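Local atomic coordinates of flagellar motor switch protein FliG (PDB entry 3HJL), a protein that probably forms part of the rotor-mounted switch complex at the base of the bacterial flagellum, which sets the direction of flagellar rotation. Residues I120-L125 and Q150-E155; E198-A203 and E230-E235. All coordinates share one frame; numbering follows the deposited sequence.

Contact 1. Residues I120-L125 and Q150-E155; sequences ILASLL and QNLPEE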
# COMPACT_ATOMS: atom_id res chain seq x y z
N ILE A 120 22.16 3.54 -7.53
CA ILE A 120 20.88 2.83 -7.55
C ILE A 120 19.77 3.71 -8.13
O ILE A 120 18.99 3.25 -8.96
CB ILE A 120 20.49 2.32 -6.12
CG1 ILE A 120 21.51 1.26 -5.64
CG2 ILE A 120 19.06 1.75 -6.13
CD1 ILE A 120 21.35 0.85 -4.20
N LEU A 121 19.74 4.98 -7.73
CA LEU A 121 18.76 5.94 -8.26
C LEU A 121 18.99 6.18 -9.77
O LEU A 121 18.03 6.18 -10.54
CB LEU A 121 18.80 7.26 -7.48
CG LEU A 121 18.44 7.20 -5.98
CD1 LEU A 121 18.63 8.52 -5.28
CD2 LEU A 121 17.03 6.73 -5.76
N ALA A 122 20.25 6.38 -10.17
CA ALA A 122 20.60 6.55 -11.60
C ALA A 122 20.17 5.33 -12.42
O ALA A 122 19.56 5.48 -13.48
CB ALA A 122 22.11 6.78 -11.75
N SER A 123 20.45 4.14 -11.90
CA SER A 123 20.07 2.87 -12.53
C SER A 123 18.56 2.72 -12.72
O SER A 123 18.11 2.34 -13.79
CB SER A 123 20.60 1.70 -11.71
OG SER A 123 20.33 0.47 -12.35
N LEU A 124 17.79 3.04 -11.68
CA LEU A 124 16.31 3.02 -11.77
C LEU A 124 15.71 4.12 -12.65
O LEU A 124 14.58 3.99 -13.10
CB LEU A 124 15.69 3.14 -10.36
CG LEU A 124 15.83 1.94 -9.43
CD1 LEU A 124 15.29 2.29 -8.07
CD2 LEU A 124 15.10 0.71 -9.98
N LEU A 125 16.44 5.22 -12.84
CA LEU A 125 15.92 6.37 -13.59
C LEU A 125 16.30 6.41 -15.08
O LEU A 125 15.62 7.07 -15.86
CB LEU A 125 16.37 7.69 -12.94
CG LEU A 125 15.69 8.15 -11.63
CD1 LEU A 125 16.46 9.34 -11.09
CD2 LEU A 125 14.21 8.52 -11.84
N GLN A 150 25.95 12.32 -12.78
CA GLN A 150 27.26 11.72 -13.06
C GLN A 150 27.23 10.21 -13.36
O GLN A 150 28.04 9.72 -14.14
CB GLN A 150 28.24 12.02 -11.93
CG GLN A 150 28.73 13.47 -11.93
CD GLN A 150 29.63 13.79 -10.75
OE1 GLN A 150 29.66 13.07 -9.75
NE2 GLN A 150 30.38 14.89 -10.87
N ASN A 151 26.26 9.50 -12.77
CA ASN A 151 26.06 8.06 -13.02
C ASN A 151 25.09 7.73 -14.19
O ASN A 151 24.77 6.56 -14.40
CB ASN A 151 25.56 7.39 -11.73
CG ASN A 151 26.65 7.28 -10.69
OD1 ASN A 151 27.54 6.44 -10.80
ND2 ASN A 151 26.56 8.10 -9.64
N LEU A 152 24.60 8.74 -14.90
CA LEU A 152 23.77 8.52 -16.09
C LEU A 152 24.68 8.50 -17.33
O LEU A 152 25.85 8.88 -17.22
CB LEU A 152 22.70 9.62 -16.24
CG LEU A 152 21.50 9.65 -15.28
CD1 LEU A 152 20.66 10.90 -15.52
CD2 LEU A 152 20.63 8.41 -15.40
N PRO A 153 24.17 8.00 -18.48
CA PRO A 153 24.93 8.11 -19.74
C PRO A 153 25.10 9.57 -20.18
O PRO A 153 24.26 10.40 -19.84
CB PRO A 153 24.07 7.35 -20.75
CG PRO A 153 23.16 6.49 -19.94
CD PRO A 153 22.94 7.20 -18.66
N GLU A 154 26.09 9.82 -21.03
CA GLU A 154 26.50 11.19 -21.42
C GLU A 154 25.44 12.04 -22.12
O GLU A 154 25.26 13.21 -21.79
CB GLU A 154 27.76 11.15 -22.30
CG GLU A 154 29.02 10.54 -21.64
CD GLU A 154 29.55 11.36 -20.46
OE1 GLU A 154 29.49 12.61 -20.52
OE2 GLU A 154 30.05 10.75 -19.50
N GLU A 155 24.76 11.46 -23.11
CA GLU A 155 23.72 12.19 -23.85
C GLU A 155 22.46 12.42 -22.99
O GLU A 155 21.69 13.34 -23.25
CB GLU A 155 23.35 11.47 -25.15
CG GLU A 155 24.48 11.40 -26.20
CD GLU A 155 24.72 12.73 -26.95
OE1 GLU A 155 24.53 12.76 -28.19
OE2 GLU A 155 25.12 13.74 -26.32
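Ala122 meets Asn151 with its methyl and Leu152 chiefly with its backbone carbonyl, the methyl staying farther off. Ala122 CB stands 3.5 Å from Asn151 CB, methyl against methylene, and 3.8 Å from Asn151 O. The same methyl faces the branched end of Leu152 more loosely, with Ala122 CB 4.3 Å from Leu152 CD2. The small alanine suits this place because the two backbones come close, Ala122 CA lying 5.8 Å from Leu152 CA. Leu152 starts off past the helix, but with CG beside its own backbone N (chi1 -72°) the branch swings back, and CD2 rests 3.7 Å from Ala122 O.

In the all-helical middle domain of FliG, residues 151-153 turn the chain from helix 142-150 into helix 154-166, and this turn packs on helix 118-125. Helix 154-166 also carries Arg163 of the EHPQR motif, whose side chain is about 11 Å from that of Leu152.

No hydrogen bond crosses the contact. The polar end of Asn151 is used on its own side, where ND2 bonds Glu147 O near the end of helix 142-150. Ile148 of that helix also touches Ala122, while Lys126 touches Leu152.

Contact 2. Residues E198-A203 and E230-E235; sequences EGTAVA and EERIRE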
# COMPACT_ATOMS: atom_id res chain seq x y z
N GLU A 198 11.70 -19.87 4.16
CA GLU A 198 10.38 -20.27 4.67
C GLU A 198 10.39 -20.13 6.18
O GLU A 198 10.64 -21.09 6.91
CB GLU A 198 10.03 -21.70 4.23
CG GLU A 198 8.58 -22.08 4.50
CD GLU A 198 8.20 -23.44 3.91
OE1 GLU A 198 7.16 -23.51 3.22
OE2 GLU A 198 8.95 -24.43 4.11
N GLY A 199 10.14 -18.91 6.64
CA GLY A 199 10.17 -18.55 8.06
C GLY A 199 9.34 -19.41 9.00
O GLY A 199 9.78 -19.71 10.11
N THR A 200 8.14 -19.79 8.57
CA THR A 200 7.28 -20.69 9.35
C THR A 200 7.95 -22.05 9.58
O THR A 200 7.85 -22.62 10.67
CB THR A 200 5.91 -20.90 8.67
OG1 THR A 200 6.10 -21.22 7.29
CG2 THR A 200 5.07 -19.65 8.78
N ALA A 201 8.68 -22.54 8.57
CA ALA A 201 9.43 -23.79 8.66
C ALA A 201 10.63 -23.67 9.59
O ALA A 201 10.86 -24.54 10.44
CB ALA A 201 9.88 -24.25 7.27
N VAL A 202 11.41 -22.60 9.42
CA VAL A 202 12.59 -22.34 10.27
C VAL A 202 12.16 -22.20 11.75
O VAL A 202 12.76 -22.83 12.63
CB VAL A 202 13.35 -21.08 9.80
CG1 VAL A 202 14.49 -20.74 10.76
CG2 VAL A 202 13.90 -21.28 8.35
N ALA A 203 11.10 -21.43 11.99
CA ALA A 203 10.52 -21.27 13.33
C ALA A 203 10.03 -22.60 13.92
O ALA A 203 10.20 -22.86 15.11
CB ALA A 203 9.37 -20.26 13.29
N GLU A 230 0.31 -18.65 14.47
CA GLU A 230 0.51 -19.82 15.33
C GLU A 230 0.19 -21.10 14.58
O GLU A 230 0.99 -22.03 14.58
CB GLU A 230 -0.39 -19.73 16.57
CG GLU A 230 -0.26 -20.92 17.55
CD GLU A 230 -1.44 -21.04 18.51
OE1 GLU A 230 -2.60 -21.02 18.05
OE2 GLU A 230 -1.19 -21.22 19.72
N GLU A 231 -0.97 -21.13 13.95
CA GLU A 231 -1.42 -22.31 13.21
C GLU A 231 -0.52 -22.65 12.03
O GLU A 231 -0.22 -23.82 11.81
CB GLU A 231 -2.88 -22.14 12.76
CG GLU A 231 -3.46 -23.25 11.84
CD GLU A 231 -3.53 -24.63 12.49
OE1 GLU A 231 -4.11 -25.53 11.85
OE2 GLU A 231 -3.05 -24.82 13.63
N ARG A 232 -0.09 -21.64 11.27
CA ARG A 232 0.83 -21.85 10.15
C ARG A 232 2.18 -22.40 10.62
O ARG A 232 2.80 -23.20 9.91
CB ARG A 232 1.02 -20.57 9.33
CG ARG A 232 -0.21 -20.20 8.51
CD ARG A 232 -0.00 -19.03 7.56
NE ARG A 232 0.71 -17.90 8.17
CZ ARG A 232 1.99 -17.55 7.95
NH1 ARG A 232 2.77 -18.22 7.09
NH2 ARG A 232 2.50 -16.49 8.58
N ILE A 233 2.62 -22.00 11.81
CA ILE A 233 3.83 -22.55 12.42
C ILE A 233 3.61 -24.03 12.80
O ILE A 233 4.45 -24.87 12.46
CB ILE A 233 4.28 -21.76 13.69
CG1 ILE A 233 4.75 -20.35 13.32
CG2 ILE A 233 5.43 -22.49 14.39
CD1 ILE A 233 4.88 -19.43 14.51
N ARG A 234 2.49 -24.33 13.45
CA ARG A 234 2.18 -25.71 13.89
C ARG A 234 2.06 -26.69 12.72
O ARG A 234 2.40 -27.86 12.87
CB ARG A 234 0.89 -25.78 14.73
CG ARG A 234 0.88 -24.92 15.99
CD ARG A 234 -0.27 -25.30 16.92
NE ARG A 234 0.24 -25.93 18.16
CZ ARG A 234 0.48 -25.29 19.31
NH1 ARG A 234 0.23 -23.98 19.47
NH2 ARG A 234 0.96 -25.98 20.34
N GLU A 235 1.51 -26.23 11.60
CA GLU A 235 1.46 -27.01 10.35
C GLU A 235 2.86 -27.47 9.91
O GLU A 235 3.03 -28.61 9.47
CB GLU A 235 0.81 -26.19 9.23
CG GLU A 235 -0.71 -26.04 9.38
CD GLU A 235 -1.34 -25.12 8.33
OE1 GLU A 235 -0.59 -24.48 7.55
OE2 GLU A 235 -2.59 -25.04 8.29
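On the helix whose Arg232 and Ile233 meet Thr200, Arg234 NH1 makes a salt bridge of 3.1 Å to Glu230 OE2. The carboxylate carbon of Glu230 lies at the edge of the guanidinium, in its plane. Arg234 NH2 has a second acid, Glu216, so two carboxylates hold the group and would limit its rotation. This pairing lies on the side of the helix turned from Thr200.

At the exposed edge of the contact the threonine methyl meets the arginine. Thr200 CG2 is 3.2 Å from Arg232 NH1 and 3.8 Å from Arg232 CZ; the methyl comes at the guanidinium obliquely. The arginine chain bends at its third torsion (chi3 -45°), which brings the guanidinium back to the methyl instead of letting the chain run straight on. The two side chains cross at about a right angle. Deeper in, Thr200 O lies 4.4 Å from Ile233 CA.

A small branched residue suits this place because the backbones nearly meet: Thr200 CA lies 5.0 Å from Ile233 CA, and Thr200 CB is 4.1 Å from Arg232 O. One turn on, Ala203 CB faces Ile233 CG1 at 4.6 Å, again a short side chain where the helices run near each other.

The contact joins the start of helix 199-209, with Glu198 at its N-cap position, to the middle of helix 227-237. Glu198 OE1 adds a salt bridge to Lys236 farther along that helix. Ile233 also packs on Leu219 and Ile222 of helix 212-225, and helix 302-320 reaches Arg234 and Glu235 through Arg317.

Contact 1 is mostly buried, with exposed Asn151 at its margin; contact 2 is partly buried, from Ile233 out to exposed Arg232. They share no helix: contact 1 lies in the middle domain, and contact 2 brings helix 199-209 against a helix of the C-terminal domain. Neither has a hydrogen bond across it, and both rely on a small residue at a close approach of backbones. Contact 1 is a turn on a helix, with methyl and carbonyl contacts; contact 2 sets helix on helix, with charged side chains around it. Their nearest atoms are about 24 Å apart. Helix 172-193, which packs on Leu121 and Leu124 of 120-125, leads the chain from one region toward the other.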